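Local atomic coordinates of rhamnosidase B (Bacillus sp., PDB entry 2OKX), a protein that hydrolyses terminal alpha-L-rhamnosyl residues from rhamnosides, probably with inversion of the anomeric configuration, as a glycoside hydrolase of family 78. Residues L585-V590 against A866-Y870; A883-R887 against V905-Q909. One frame throughout, in Å; residues are numbered along the deposited sequence.

Contact 1: residues L585-V590 against A866-Y870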
loop_
_atom_site.group_PDB
_atom_site.type_symbol
_atom_site.label_atom_id
_atom_site.label_comp_id
_atom_site.label_asym_id
_atom_site.label_seq_id
_atom_site.Cartn_x
_atom_site.Cartn_y
_atom_site.Cartn_z
ATOM N N LEU A 585 11.403 11.998 -6.746
ATOM C CA LEU A 585 12.353 12.314 -7.811
ATOM C C LEU A 585 11.903 11.774 -9.165
ATOM O O LEU A 585 12.008 12.465 -10.181
ATOM C CB LEU A 585 13.737 11.758 -7.476
ATOM C CG LEU A 585 14.449 12.407 -6.284
ATOM C CD1 LEU A 585 15.733 11.654 -5.995
ATOM C CD2 LEU A 585 14.739 13.870 -6.587
ATOM N N VAL A 586 11.423 10.534 -9.194
ATOM C CA VAL A 586 10.955 9.966 -10.454
ATOM C C VAL A 586 9.785 10.810 -10.945
ATOM O O VAL A 586 9.698 11.156 -12.124
ATOM C CB VAL A 586 10.496 8.514 -10.280
ATOM C CG1 VAL A 586 9.957 7.975 -11.594
ATOM C CG2 VAL A 586 11.666 7.667 -9.803
ATOM N N ASN A 587 8.895 11.151 -10.023
ATOM C CA ASN A 587 7.736 11.977 -10.333
ATOM C C ASN A 587 8.142 13.305 -10.984
ATOM O O ASN A 587 7.512 13.750 -11.944
ATOM C CB ASN A 587 6.944 12.250 -9.050
ATOM C CG ASN A 587 6.183 13.558 -9.101
ATOM O OD1 ASN A 587 5.259 13.725 -9.897
ATOM N ND2 ASN A 587 6.577 14.503 -8.251
ATOM N N TYR A 588 9.189 13.936 -10.463
ATOM C CA TYR A 588 9.645 15.214 -11.016
ATOM C C TYR A 588 9.981 15.080 -12.497
ATOM O O TYR A 588 9.711 15.980 -13.296
ATOM C CB TYR A 588 10.893 15.720 -10.265
ATOM C CG TYR A 588 10.668 16.106 -8.818
ATOM C CD1 TYR A 588 11.687 15.962 -7.878
ATOM C CD2 TYR A 588 9.442 16.612 -8.385
ATOM C CE1 TYR A 588 11.497 16.302 -6.545
ATOM C CE2 TYR A 588 9.239 16.963 -7.046
ATOM C CZ TYR A 588 10.271 16.799 -6.133
ATOM O OH TYR A 588 10.075 17.094 -4.803
ATOM N N TYR A 589 10.583 13.956 -12.868
ATOM C CA TYR A 589 10.959 13.768 -14.261
ATOM C C TYR A 589 9.873 13.228 -15.183
ATOM O O TYR A 589 9.841 13.583 -16.360
ATOM C CB TYR A 589 12.208 12.883 -14.357
ATOM C CG TYR A 589 13.502 13.661 -14.193
ATOM C CD1 TYR A 589 13.845 14.229 -12.969
ATOM C CD2 TYR A 589 14.362 13.857 -15.275
ATOM C CE1 TYR A 589 15.015 14.981 -12.823
ATOM C CE2 TYR A 589 15.538 14.605 -15.139
ATOM C CZ TYR A 589 15.854 15.163 -13.912
ATOM O OH TYR A 589 17.008 15.900 -13.768
ATOM N N VAL A 590 8.977 12.394 -14.668
ATOM C CA VAL A 590 7.937 11.833 -15.530
ATOM C C VAL A 590 6.583 12.541 -15.500
ATOM O O VAL A 590 5.847 12.494 -16.488
ATOM C CB VAL A 590 7.721 10.330 -15.237
ATOM C CG1 VAL A 590 9.064 9.603 -15.263
ATOM C CG2 VAL A 590 7.026 10.143 -13.908
ATOM N N ALA A 866 11.309 2.490 -9.228
ATOM C CA ALA A 866 11.219 3.109 -10.558
ATOM C C ALA A 866 12.415 3.959 -10.998
ATOM O O ALA A 866 12.267 4.870 -11.819
ATOM C CB ALA A 866 9.932 3.942 -10.650
ATOM N N ALA A 867 13.595 3.642 -10.479
ATOM C CA ALA A 867 14.821 4.376 -10.807
ATOM C C ALA A 867 15.011 4.832 -12.261
ATOM O O ALA A 867 15.356 5.990 -12.505
ATOM C CB ALA A 867 16.040 3.563 -10.366
ATOM N N PRO A 868 14.800 3.936 -13.246
ATOM C CA PRO A 868 14.985 4.351 -14.643
ATOM C C PRO A 868 14.216 5.614 -15.030
ATOM O O PRO A 868 14.672 6.388 -15.874
ATOM C CB PRO A 868 14.528 3.124 -15.434
ATOM C CG PRO A 868 14.872 1.986 -14.498
ATOM C CD PRO A 868 14.400 2.518 -13.171
ATOM N N GLY A 869 13.054 5.815 -14.412
ATOM C CA GLY A 869 12.246 6.988 -14.711
ATOM C C GLY A 869 12.954 8.287 -14.366
ATOM O O GLY A 869 12.608 9.354 -14.877
ATOM N N TYR A 870 13.950 8.197 -13.493
ATOM C CA TYR A 870 14.721 9.364 -13.085
ATOM C C TYR A 870 16.080 9.411 -13.780
ATOM O O TYR A 870 16.443 10.428 -14.363
ATOM C CB TYR A 870 14.933 9.351 -11.571
ATOM C CG TYR A 870 15.931 10.382 -11.065
ATOM C CD1 TYR A 870 15.593 11.735 -10.980
ATOM C CD2 TYR A 870 17.204 9.994 -10.659
ATOM C CE1 TYR A 870 16.508 12.684 -10.496
ATOM C CE2 TYR A 870 18.126 10.926 -10.176
ATOM C CZ TYR A 870 17.770 12.266 -10.096
ATOM O OH TYR A 870 18.681 13.173 -9.600
#
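The main feature is an offset edge-to-face (T-shaped) aromatic pair: the edge of Y870 is turned toward the face of Y589, with ring centroids 5.1 Å apart and planes at 80°, and Y589 CE1 lies 3.6 Å from Y870 CE1. Apolar packing continues along helix 577-590. L585 CB touches Y870 CD1 at 4.0 Å, and V586 meets A866 (CG1 to CB, 4.1 Å) and Y870 (CG2 to CB, 4.1 Å). G869 packs close, its CA 4.0 Å from V586 CG1; a CB there would clash with that methyl, consistent with the close backbone approach, 4.6 Å between the CA atoms of V586 and Y870. No hydrogen bond crosses the contact. Both segments belong to the six-hairpin helical domain, an (alpha/alpha)6 barrel in this family, and join helices far apart in sequence. Helix 544-559 touches V586, V590, A866 and P868, helix 801-813 adjoins L585 and A867, and Y589 OH hydrogen-bonds V879 O at strand 879-881.

Contact 2: residues A883-R887 against V905-Q909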
loop_
_atom_site.group_PDB
_atom_site.type_symbol
_atom_site.label_atom_id
_atom_site.label_comp_id
_atom_site.label_asym_id
_atom_site.label_seq_id
_atom_site.Cartn_x
_atom_site.Cartn_y
_atom_site.Cartn_z
ATOM N N ALA A 883 20.051 25.175 -10.639
ATOM C CA ALA A 883 19.893 26.121 -9.538
ATOM C C ALA A 883 18.518 25.851 -8.970
ATOM O O ALA A 883 17.680 25.242 -9.637
ATOM C CB ALA A 883 19.976 27.565 -10.036
ATOM N N ASP A 884 18.275 26.300 -7.747
ATOM C CA ASP A 884 16.977 26.078 -7.134
ATOM C C ASP A 884 15.862 26.607 -8.025
ATOM O O ASP A 884 16.005 27.646 -8.678
ATOM C CB ASP A 884 16.916 26.740 -5.755
ATOM C CG ASP A 884 17.826 26.064 -4.747
ATOM O OD1 ASP A 884 17.826 26.484 -3.572
ATOM O OD2 ASP A 884 18.542 25.113 -5.128
ATOM N N GLY A 885 14.755 25.871 -8.055
ATOM C CA GLY A 885 13.618 26.265 -8.864
ATOM C C GLY A 885 13.881 26.168 -10.358
ATOM O O GLY A 885 13.138 26.728 -11.155
ATOM N N TRP A 886 14.934 25.455 -10.737
ATOM C CA TRP A 886 15.295 25.295 -12.141
ATOM C C TRP A 886 15.516 26.627 -12.859
ATOM O O TRP A 886 15.223 26.751 -14.048
ATOM C CB TRP A 886 14.230 24.477 -12.885
ATOM C CG TRP A 886 14.122 23.062 -12.400
ATOM C CD1 TRP A 886 13.595 22.642 -11.214
ATOM C CD2 TRP A 886 14.598 21.882 -13.068
ATOM N NE1 TRP A 886 13.716 21.277 -11.097
ATOM C CE2 TRP A 886 14.326 20.784 -12.222
ATOM C CE3 TRP A 886 15.228 21.646 -14.299
ATOM C CZ2 TRP A 886 14.662 19.465 -12.565
ATOM C CZ3 TRP A 886 15.563 20.333 -14.642
ATOM C CH2 TRP A 886 15.277 19.260 -13.774
ATOM N N ARG A 887 16.036 27.619 -12.139
ATOM C CA ARG A 887 16.305 28.922 -12.741
ATOM C C ARG A 887 17.398 28.763 -13.798
ATOM O O ARG A 887 17.509 29.566 -14.721
ATOM C CB ARG A 887 16.710 29.939 -11.668
ATOM C CG ARG A 887 15.550 30.348 -10.755
ATOM C CD ARG A 887 15.971 31.433 -9.763
ATOM N NE ARG A 887 14.887 31.852 -8.871
ATOM C CZ ARG A 887 14.431 31.142 -7.840
ATOM N NH1 ARG A 887 13.440 31.620 -7.098
ATOM N NH2 ARG A 887 14.963 29.965 -7.541
ATOM N N VAL A 905 11.392 17.131 -19.720
ATOM C CA VAL A 905 11.338 17.197 -18.267
ATOM C C VAL A 905 10.464 18.402 -17.938
ATOM O O VAL A 905 10.746 19.519 -18.371
ATOM C CB VAL A 905 12.744 17.401 -17.652
ATOM C CG1 VAL A 905 12.651 17.498 -16.133
ATOM C CG2 VAL A 905 13.653 16.244 -18.047
ATOM N N PRO A 906 9.363 18.182 -17.211
ATOM C CA PRO A 906 8.508 19.323 -16.880
ATOM C C PRO A 906 9.173 20.206 -15.830
ATOM O O PRO A 906 10.055 19.755 -15.108
ATOM C CB PRO A 906 7.217 18.665 -16.389
ATOM C CG PRO A 906 7.670 17.342 -15.860
ATOM C CD PRO A 906 8.731 16.904 -16.836
ATOM N N LEU A 907 8.762 21.467 -15.764
ATOM C CA LEU A 907 9.330 22.407 -14.803
ATOM C C LEU A 907 8.280 22.789 -13.768
ATOM O O LEU A 907 7.118 23.004 -14.104
ATOM C CB LEU A 907 9.819 23.660 -15.526
ATOM C CG LEU A 907 10.955 23.461 -16.532
ATOM C CD1 LEU A 907 11.052 24.676 -17.424
ATOM C CD2 LEU A 907 12.265 23.208 -15.799
ATOM N N PRO A 908 8.683 22.903 -12.494
ATOM C CA PRO A 908 7.723 23.261 -11.445
ATOM C C PRO A 908 7.045 24.614 -11.643
ATOM O O PRO A 908 5.885 24.785 -11.275
ATOM C CB PRO A 908 8.562 23.197 -10.166
ATOM C CG PRO A 908 9.935 23.524 -10.634
ATOM C CD PRO A 908 10.048 22.783 -11.952
ATOM N N GLN A 909 7.761 25.568 -12.233
ATOM C CA GLN A 909 7.193 26.896 -12.465
ATOM C C GLN A 909 6.338 26.919 -13.723
ATOM O O GLN A 909 5.738 27.940 -14.059
ATOM C CB GLN A 909 8.303 27.947 -12.598
ATOM C CG GLN A 909 9.207 27.771 -13.821
ATOM C CD GLN A 909 10.427 26.914 -13.535
ATOM O OE1 GLN A 909 10.311 25.800 -13.028
ATOM N NE2 GLN A 909 11.608 27.434 -13.860
#
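W886 contributes the largest buried area here, its indole lying along V905, L907 and P908. CD1 of W886 is 3.6 Å from P908 CD, its CE3 is 3.7 Å from L907 CD2, and at the far end of the benzo ring its CH2 reaches V905 CG1 at 3.9 Å. P908 has the next largest share, its ring directed at the pyrrole end of the indole, and H643 of helix 627-644 meets both W886 and P908. The contact belongs to the C-terminal beta domain: strand 900-906 pairs antiparallel with 912-921 in a mixed sheet, and 905-909 carries the chain off the end of that strand into the intervening turn. The partner loop, between strands 879-881 and 888-891, bends through G885 and W886, both with positive phi; the W886 CA-to-CB bond points toward 905-909. L907 points its CB sideways, yet its side-chain end bends in to the indole. Beyond P908, Q909 extends over the loop backbone, NE2 lying 3.2 Å from G885 O.

Contact 1 is buried packing between two helices of the barrel domain; contact 2 lies further out, its centre about 30 Å from that of the chain, against about 19 Å for contact 1, and joins a loop to a strand end in the C-terminal beta domain. Six of the seven touching residues of contact 1 are buried, whereas contact 2 grades from a buried tryptophan to exposed Q909. An aromatic pair and a close glycine backbone mark the first, an indole against aliphatic and proline groups the second. Their centres are about 15 Å apart and they touch: Y589 CD2 is 3.7 Å from V905 CG2 and Y589 OH 3.8 Å from W886 CH2, so helix 577-590 abuts the beta domain.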